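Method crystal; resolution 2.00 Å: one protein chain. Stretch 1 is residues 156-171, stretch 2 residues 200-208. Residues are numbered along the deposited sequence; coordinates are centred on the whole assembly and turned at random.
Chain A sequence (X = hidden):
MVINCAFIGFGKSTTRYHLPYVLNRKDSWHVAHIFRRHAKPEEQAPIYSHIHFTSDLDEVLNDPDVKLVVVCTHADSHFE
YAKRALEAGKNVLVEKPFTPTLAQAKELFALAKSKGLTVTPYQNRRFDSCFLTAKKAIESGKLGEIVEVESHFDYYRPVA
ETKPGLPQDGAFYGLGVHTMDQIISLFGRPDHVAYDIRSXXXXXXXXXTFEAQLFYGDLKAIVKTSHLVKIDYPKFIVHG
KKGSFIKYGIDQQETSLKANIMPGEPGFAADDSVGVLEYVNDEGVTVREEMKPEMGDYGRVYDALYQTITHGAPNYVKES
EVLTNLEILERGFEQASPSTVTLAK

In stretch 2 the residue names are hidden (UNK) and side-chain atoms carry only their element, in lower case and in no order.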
ATOM      1  N   TYR A 156      13.423  -3.324  10.782  1.00 20.61           N
ATOM      2  CA  TYR A 156      14.208  -2.101  10.734  1.00 20.07           C
ATOM      3  C   TYR A 156      15.620  -2.600  11.011  1.00 20.51           C
ATOM      4  O   TYR A 156      16.044  -2.689  12.167  1.00 18.78           O
ATOM      5  CB  TYR A 156      13.827  -1.045  11.777  1.00 15.91           C
ATOM      6  CG  TYR A 156      14.689   0.190  11.558  1.00 17.76           C
ATOM      7  CD1 TYR A 156      14.503   1.001  10.430  1.00 15.13           C
ATOM      8  CD2 TYR A 156      15.768   0.473  12.399  1.00 15.75           C
ATOM      9  CE1 TYR A 156      15.377   2.057  10.139  1.00 14.10           C
ATOM     10  CE2 TYR A 156      16.647   1.527  12.123  1.00 17.11           C
ATOM     11  CZ  TYR A 156      16.446   2.312  10.991  1.00 17.44           C
ATOM     12  OH  TYR A 156      17.307   3.350  10.721  1.00 14.03           O
ATOM     13  N   ARG A 157      16.308  -2.979   9.935  1.00 20.50           N
ATOM     14  CA  ARG A 157      17.682  -3.485   9.967  1.00 20.30           C
ATOM     15  C   ARG A 157      18.390  -2.740   8.841  1.00 20.17           C
ATOM     16  O   ARG A 157      18.583  -3.275   7.752  1.00 19.43           O
ATOM     17  CB  ARG A 157      17.706  -4.993   9.687  1.00 19.43           C
ATOM     18  CG  ARG A 157      17.084  -5.847  10.774  1.00 25.35           C
ATOM     19  CD  ARG A 157      16.975  -7.325  10.369  1.00 26.25           C
ATOM     20  NE  ARG A 157      16.444  -8.129  11.470  1.00 29.46           N
ATOM     21  CZ  ARG A 157      15.991  -9.373  11.349  1.00 31.50           C
ATOM     22  NH1 ARG A 157      16.000  -9.977  10.163  1.00 33.07           N
ATOM     23  NH2 ARG A 157      15.518 -10.013  12.414  1.00 31.75           N
ATOM     24  N   PRO A 158      18.777  -1.484   9.091  1.00 21.64           N
ATOM     25  CA  PRO A 158      19.455  -0.631   8.114  1.00 23.07           C
ATOM     26  C   PRO A 158      20.816  -1.081   7.591  1.00 25.35           C
ATOM     27  O   PRO A 158      21.227  -0.656   6.508  1.00 25.43           O
ATOM     28  CB  PRO A 158      19.528   0.715   8.832  1.00 21.41           C
ATOM     29  CG  PRO A 158      19.671   0.314  10.257  1.00 19.82           C
ATOM     30  CD  PRO A 158      18.649  -0.791  10.386  1.00 19.73           C
ATOM     31  N   VAL A 159      21.514  -1.926   8.344  1.00 26.01           N
ATOM     32  CA  VAL A 159      22.834  -2.390   7.924  1.00 26.30           C
ATOM     33  C   VAL A 159      22.791  -3.723   7.192  1.00 25.71           C
ATOM     34  O   VAL A 159      22.251  -4.707   7.689  1.00 25.89           O
ATOM     35  CB  VAL A 159      23.796  -2.524   9.123  1.00 29.08           C
ATOM     36  CG1 VAL A 159      25.153  -3.044   8.644  1.00 30.69           C
ATOM     37  CG2 VAL A 159      23.970  -1.175   9.804  1.00 29.17           C
ATOM     38  N   ALA A 160      23.364  -3.740   5.997  1.00 25.65           N
ATOM     39  CA  ALA A 160      23.403  -4.941   5.181  1.00 25.91           C
ATOM     40  C   ALA A 160      24.801  -5.049   4.599  1.00 25.08           C
ATOM     41  O   ALA A 160      25.176  -4.276   3.718  1.00 24.67           O
ATOM     42  CB  ALA A 160      22.367  -4.857   4.053  1.00 24.06           C
ATOM     43  N   GLU A 161      25.575  -6.000   5.104  1.00 25.48           N
ATOM     44  CA  GLU A 161      26.927  -6.181   4.608  1.00 26.49           C
ATOM     45  C   GLU A 161      26.845  -6.649   3.161  1.00 24.63           C
ATOM     46  O   GLU A 161      25.911  -7.361   2.781  1.00 21.54           O
ATOM     47  CB  GLU A 161      27.674  -7.220   5.452  1.00 28.78           C
ATOM     48  CG  GLU A 161      27.826  -6.857   6.928  1.00 32.32           C
ATOM     49  CD  GLU A 161      28.598  -5.565   7.154  1.00 34.38           C
ATOM     50  OE1 GLU A 161      29.566  -5.301   6.407  1.00 36.21           O
ATOM     51  OE2 GLU A 161      28.249  -4.822   8.094  1.00 37.46           O
ATOM     52  N   THR A 162      27.813  -6.230   2.355  1.00 23.85           N
ATOM     53  CA  THR A 162      27.845  -6.621   0.956  1.00 24.03           C
ATOM     54  C   THR A 162      27.903  -8.130   0.868  1.00 26.43           C
ATOM     55  O   THR A 162      28.728  -8.764   1.522  1.00 25.88           O
ATOM     56  CB  THR A 162      29.069  -6.033   0.247  1.00 23.55           C
ATOM     57  OG1 THR A 162      28.992  -4.603   0.291  1.00 22.51           O
ATOM     58  CG2 THR A 162      29.125  -6.499  -1.211  1.00 22.82           C
ATOM     59  N   LYS A 163      27.007  -8.705   0.071  1.00 27.30           N
ATOM     60  CA  LYS A 163      26.955 -10.151  -0.113  1.00 28.91           C
ATOM     61  C   LYS A 163      26.170 -10.438  -1.385  1.00 27.30           C
ATOM     62  O   LYS A 163      24.993 -10.785  -1.334  1.00 26.13           O
ATOM     63  CB  LYS A 163      26.285 -10.824   1.089  1.00 32.38           C
ATOM     64  CG  LYS A 163      27.239 -11.677   1.922  1.00 39.30           C
ATOM     65  CD  LYS A 163      26.512 -12.420   3.054  1.00 42.94           C
ATOM     66  CE  LYS A 163      25.958 -11.465   4.114  1.00 45.73           C
ATOM     67  NZ  LYS A 163      27.021 -10.671   4.808  1.00 45.94           N
ATOM     68  N   PRO A 164      26.821 -10.288  -2.547  1.00 26.36           N
ATOM     69  CA  PRO A 164      26.188 -10.523  -3.846  1.00 26.50           C
ATOM     70  C   PRO A 164      25.478 -11.862  -3.952  1.00 25.53           C
ATOM     71  O   PRO A 164      25.831 -12.828  -3.269  1.00 23.53           O
ATOM     72  CB  PRO A 164      27.351 -10.384  -4.825  1.00 26.58           C
ATOM     73  CG  PRO A 164      28.200  -9.332  -4.167  1.00 28.13           C
ATOM     74  CD  PRO A 164      28.202  -9.798  -2.720  1.00 27.27           C
ATOM     75  N   GLY A 165      24.465 -11.903  -4.808  1.00 25.20           N
ATOM     76  CA  GLY A 165      23.709 -13.123  -4.997  1.00 24.80           C
ATOM     77  C   GLY A 165      22.756 -13.004  -6.166  1.00 24.39           C
ATOM     78  O   GLY A 165      22.753 -11.999  -6.873  1.00 24.33           O
ATOM     79  N   LEU A 166      21.951 -14.042  -6.364  1.00 26.69           N
ATOM     80  CA  LEU A 166      20.974 -14.083  -7.444  1.00 27.81           C
ATOM     81  C   LEU A 166      19.581 -13.728  -6.924  1.00 28.74           C
ATOM     82  O   LEU A 166      19.377 -13.548  -5.720  1.00 26.50           O
ATOM     83  CB  LEU A 166      20.945 -15.484  -8.064  1.00 28.07           C
ATOM     84  CG  LEU A 166      22.152 -15.974  -8.874  1.00 30.00           C
ATOM     85  CD1 LEU A 166      22.305 -15.116 -10.120  1.00 31.11           C
ATOM     86  CD2 LEU A 166      23.403 -15.929  -8.020  1.00 31.71           C
ATOM     87  N   PRO A 167      18.598 -13.617  -7.831  1.00 29.83           N
ATOM     88  CA  PRO A 167      17.243 -13.285  -7.395  1.00 30.46           C
ATOM     89  C   PRO A 167      16.735 -14.229  -6.307  1.00 30.23           C
ATOM     90  O   PRO A 167      16.002 -13.809  -5.416  1.00 31.03           O
ATOM     91  CB  PRO A 167      16.442 -13.388  -8.684  1.00 32.27           C
ATOM     92  CG  PRO A 167      17.410 -12.865  -9.693  1.00 32.38           C
ATOM     93  CD  PRO A 167      18.691 -13.588  -9.302  1.00 31.84           C
ATOM     94  N   GLN A 168      17.145 -15.494  -6.371  1.00 27.97           N
ATOM     95  CA  GLN A 168      16.721 -16.495  -5.392  1.00 27.33           C
ATOM     96  C   GLN A 168      17.207 -16.244  -3.967  1.00 25.74           C
ATOM     97  O   GLN A 168      16.724 -16.877  -3.025  1.00 24.59           O
ATOM     98  CB  GLN A 168      17.210 -17.891  -5.791  1.00 30.80           C
ATOM     99  CG  GLN A 168      16.964 -18.294  -7.227  1.00 34.95           C
ATOM    100  CD  GLN A 168      18.108 -17.893  -8.146  1.00 39.60           C
ATOM    101  OE1 GLN A 168      18.099 -16.814  -8.738  1.00 37.94           O
ATOM    102  NE2 GLN A 168      19.109 -18.768  -8.258  1.00 40.79           N
ATOM    103  N   ASP A 169      18.173 -15.346  -3.807  1.00 23.55           N
ATOM    104  CA  ASP A 169      18.718 -15.051  -2.483  1.00 23.86           C
ATOM    105  C   ASP A 169      18.070 -13.817  -1.856  1.00 21.31           C
ATOM    106  O   ASP A 169      18.357 -13.470  -0.712  1.00 22.05           O
ATOM    107  CB  ASP A 169      20.226 -14.817  -2.587  1.00 25.62           C
ATOM    108  CG  ASP A 169      20.936 -15.935  -3.318  1.00 29.85           C
ATOM    109  OD1 ASP A 169      20.929 -17.077  -2.810  1.00 31.26           O
ATOM    110  OD2 ASP A 169      21.494 -15.673  -4.404  1.00 32.00           O
ATOM    111  N   GLY A 170      17.200 -13.162  -2.611  1.00 18.82           N
ATOM    112  CA  GLY A 170      16.556 -11.957  -2.114  1.00 18.15           C
ATOM    113  C   GLY A 170      15.392 -12.169  -1.173  1.00 18.81           C
ATOM    114  O   GLY A 170      15.001 -13.300  -0.884  1.00 18.86           O
ATOM    115  N   ALA A 171      14.825 -11.055  -0.713  1.00 15.22           N
ATOM    116  CA  ALA A 171      13.701 -11.064   0.210  1.00 15.77           C
ATOM    117  C   ALA A 171      12.402 -11.584  -0.401  1.00 14.10           C
ATOM    118  O   ALA A 171      11.592 -12.199   0.300  1.00 14.53           O
ATOM    119  CB  ALA A 171      13.482  -9.650   0.769  1.00 12.82           C
ATOM    120  N   UNK A 200      17.512  -1.662  -1.542  1.00 21.27           N
ATOM    121  CA  UNK A 200      17.754  -0.344  -0.958  1.00 21.32           C
ATOM    122  C   UNK A 200      18.955  -0.151  -0.038  1.00 20.46           C
ATOM    123  O   UNK A 200      19.648   0.856  -0.126  1.00 21.26           O
ATOM    124  c   UNK A 200      14.066   0.553   0.001  1.00 21.19           C
ATOM    125  c   UNK A 200      16.505   0.100  -0.192  1.00 21.23           C
ATOM    126  c   UNK A 200      15.347   1.428  -1.963  1.00 20.65           C
ATOM    127  c   UNK A 200      15.207   0.284  -0.979  1.00 20.40           C
ATOM    128  N   UNK A 201      19.176  -1.092   0.873  1.00 19.56           N
ATOM    129  CA  UNK A 201      20.268  -0.973   1.829  1.00 19.38           C
ATOM    130  C   UNK A 201      21.666  -1.051   1.228  1.00 20.65           C
ATOM    131  O   UNK A 201      22.539  -0.250   1.570  1.00 19.82           O
ATOM    132  n   UNK A 201      18.729  -6.581   4.065  1.00 18.39           N
ATOM    133  c   UNK A 201      18.791  -2.986   4.784  1.00 20.53           C
ATOM    134  n   UNK A 201      18.742  -4.283   4.122  1.00 19.06           N
ATOM    135  n   UNK A 201      18.897  -5.490   6.076  1.00 17.37           N
ATOM    136  c   UNK A 201      20.120  -2.037   2.912  1.00 20.70           C
ATOM    137  c   UNK A 201      18.885  -1.865   3.775  1.00 20.51           C
ATOM    138  c   UNK A 201      18.792  -5.450   4.757  1.00 17.93           C
ATOM    139  N   UNK A 202      21.882  -2.022   0.353  1.00 19.36           N
ATOM    140  CA  UNK A 202      23.185  -2.189  -0.285  1.00 20.65           C
ATOM    141  C   UNK A 202      22.965  -2.595  -1.728  1.00 20.24           C
ATOM    142  O   UNK A 202      22.569  -3.729  -2.001  1.00 21.80           O
ATOM    143  c   UNK A 202      25.431  -3.325  -0.075  1.00 17.78           C
ATOM    144  c   UNK A 202      24.002  -3.267   0.424  1.00 18.45           C
ATOM    145  o   UNK A 202      25.693  -3.060  -1.248  1.00 19.84           O
ATOM    146  n   UNK A 202      26.363  -3.686   0.810  1.00 15.58           N
ATOM    147  N   UNK A 203      23.230  -1.676  -2.649  1.00 23.01           N
ATOM    148  CA  UNK A 203      23.023  -1.942  -4.070  1.00 24.15           C
ATOM    149  C   UNK A 203      23.774  -3.147  -4.628  1.00 24.73           C
ATOM    150  O   UNK A 203      23.505  -3.585  -5.745  1.00 25.00           O
ATOM    151  c   UNK A 203      22.236   0.339  -4.933  1.00 29.17           C
ATOM    152  c   UNK A 203      20.971  -0.259  -5.524  1.00 32.39           C
ATOM    153  n   UNK A 203      19.412   1.328  -4.342  1.00 36.53           N
ATOM    154  c   UNK A 203      19.853   0.766  -5.651  1.00 36.52           C
ATOM    155  c   UNK A 203      23.355  -0.694  -4.896  1.00 26.78           C
ATOM    156  N   UNK A 204      24.705  -3.698  -3.857  1.00 24.18           N
ATOM    157  CA  UNK A 204      25.448  -4.852  -4.332  1.00 22.98           C
ATOM    158  C   UNK A 204      24.685  -6.145  -4.054  1.00 22.92           C
ATOM    159  O   UNK A 204      24.954  -7.172  -4.673  1.00 24.50           O
ATOM    160  c   UNK A 204      26.826  -4.903  -3.662  1.00 22.44           C
ATOM    161  N   UNK A 205      23.727  -6.081  -3.128  1.00 22.17           N
ATOM    162  CA  UNK A 205      22.939  -7.248  -2.717  1.00 22.74           C
ATOM    163  C   UNK A 205      21.623  -7.491  -3.463  1.00 22.72           C
ATOM    164  O   UNK A 205      21.114  -6.618  -4.167  1.00 22.71           O
ATOM    165  c   UNK A 205      23.846  -7.102  -0.349  1.00 19.59           C
ATOM    166  c   UNK A 205      22.609  -7.145  -1.220  1.00 21.93           C
ATOM    167  n   UNK A 205      23.646  -7.036   0.958  1.00 17.42           N
ATOM    168  o   UNK A 205      24.966  -7.128  -0.848  1.00 18.25           O
ATOM    169  N   UNK A 206      21.061  -8.704  -3.320  1.00 23.49           N
ATOM    170  CA  UNK A 206      19.791  -9.038  -3.972  1.00 23.36           C
ATOM    171  C   UNK A 206      18.717  -8.164  -3.298  1.00 22.91           C
ATOM    172  O   UNK A 206      18.987  -7.520  -2.286  1.00 21.79           O
ATOM    173  c   UNK A 206      21.049 -11.013  -3.563  1.00 25.37           C
ATOM    174  c   UNK A 206      19.618 -10.519  -3.641  1.00 23.71           C
ATOM    175  c   UNK A 206      21.701  -9.912  -2.766  1.00 22.89           C
ATOM    176  N   UNK A 207      17.510  -8.144  -3.851  1.00 23.66           N
ATOM    177  CA  UNK A 207      16.424  -7.335  -3.298  1.00 21.32           C
ATOM    178  C   UNK A 207      16.164  -7.555  -1.806  1.00 19.85           C
ATOM    179  O   UNK A 207      16.261  -8.674  -1.303  1.00 18.41           O
ATOM    180  o   UNK A 207      13.614  -9.136  -3.035  1.00 24.63           O
ATOM    181  o   UNK A 207      15.161  -9.988  -4.353  1.00 20.27           O
ATOM    182  c   UNK A 207      14.596  -9.013  -3.803  1.00 24.93           C
ATOM    183  c   UNK A 207      15.133  -7.614  -4.062  1.00 22.50           C
ATOM    184  N   UNK A 208      15.826  -6.475  -1.108  1.00 18.46           N
ATOM    185  CA  UNK A 208      15.515  -6.533   0.321  1.00 20.43           C
ATOM    186  C   UNK A 208      14.208  -5.798   0.572  1.00 20.43           C
ATOM    187  O   UNK A 208      13.812  -5.568   1.714  1.00 20.66           O
ATOM    188  c   UNK A 208      16.816  -4.401   0.809  1.00 23.53           C
ATOM    189  o   UNK A 208      15.999  -3.832   0.049  1.00 21.13           O
ATOM    190  o   UNK A 208      17.793  -3.809   1.312  1.00 20.61           O
ATOM    191  c   UNK A 208      16.624  -5.871   1.150  1.00 20.73           C
TER
HETATM  192  O   HOH W   1      23.981  -9.199  -5.834  1.00 32.53           O
HETATM  193  O   HOH W   2      13.888 -12.666  -4.056  1.00 23.82           O

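Position 200 carries four side-chain carbons forked at the second, and none comes within contact distance of stretch 1. The fork beyond CB and the absence of any heteroatom identify Leu 200, which is buried and takes no part in the contact.

At position 201 three carbons lead to a nitrogen and then to a carbon bearing two more nitrogens, a guanidinium group. One terminal nitrogen lies near the carbonyl of Arg 157, and the CB of Ala 160 covers one face of the planar group. This is Arg 201. Its NH1 donates to Arg 157 O at 2.8 Å, near the guanidinium plane, as such a donor requires.

Position 202 has two carbons, the second holding one oxygen and one nitrogen. The nitrogen approaches two oxygens of stretch 1, as an amide NH2 can, so the residue is Asn 202. Its ND2 donates to Ala 160 O at 3.2 Å and to Thr 162 OG1 at 2.8 Å, spending both protons, while OD1 accepts from the backbone N of position 204 at 2.9 Å.

Position 203 shows four carbons in a row ending in nitrogen, pointing out of reach of stretch 1: Lys 203.

Position 204 has a single side-chain carbon, CB, which packs 3.7 Å from Thr 162 CG2; this is Ala 204.

Position 205 again has two carbons, the second with one oxygen and one nitrogen. The oxygen faces a backbone NH and the nitrogen a backbone carbonyl, the complementary pattern of a carboxamide, which gives Asn 205. OD1 accepts from Lys 163 N at 2.7 Å and ND2 donates to Glu 161 O at 2.9 Å. The bond from Asn 205 N to Asn 202 O, 2.9 Å long, closes a type I turn.

At position 206 three carbons close a ring onto the backbone nitrogen, and ring carbons lie against the backbone of Gly 165 and Gly 170. This is Pro 206: CG is 3.7 Å from Gly 165 CA, and CB is 3.7 Å from Gly 170 CA.

Position 207 has two carbons, the second carrying two oxygens, one of them close to the CA of Gly 170, hence Asp 207. OD1 lies 3.3 Å from Gly 170 CA, where an ideal CB would clash with it. Water 2 donates to both this OD1 and Pro 167 O, while the backbone O of Asp 207 accepts from Ala 171 N at 2.8 Å.

The same carboxylate pattern recurs at position 208, but this side chain stays clear of stretch 1, while the CA of 208 lies 3.7 Å from Ala 171 CB. The residue is Asp 208, whose CB points away from stretch 1. Its OD2 forms a salt bridge with Arg 201 NE at 3.0 Å, tying the two ends of stretch 2 together.

The contact buries 721 Å² and works by side chains reading backbone. Arg 201, Asn 202 and Asn 205 bind main-chain groups from Arg 157 to Lys 163, with Thr 162 OG1 as an additional acceptor. Beyond them, Pro 206 supplies nonpolar packing, and the Ala 171 to Asp 207 backbone bond secures the far end.

Stretch 2 (200-208) LRNKANPDD
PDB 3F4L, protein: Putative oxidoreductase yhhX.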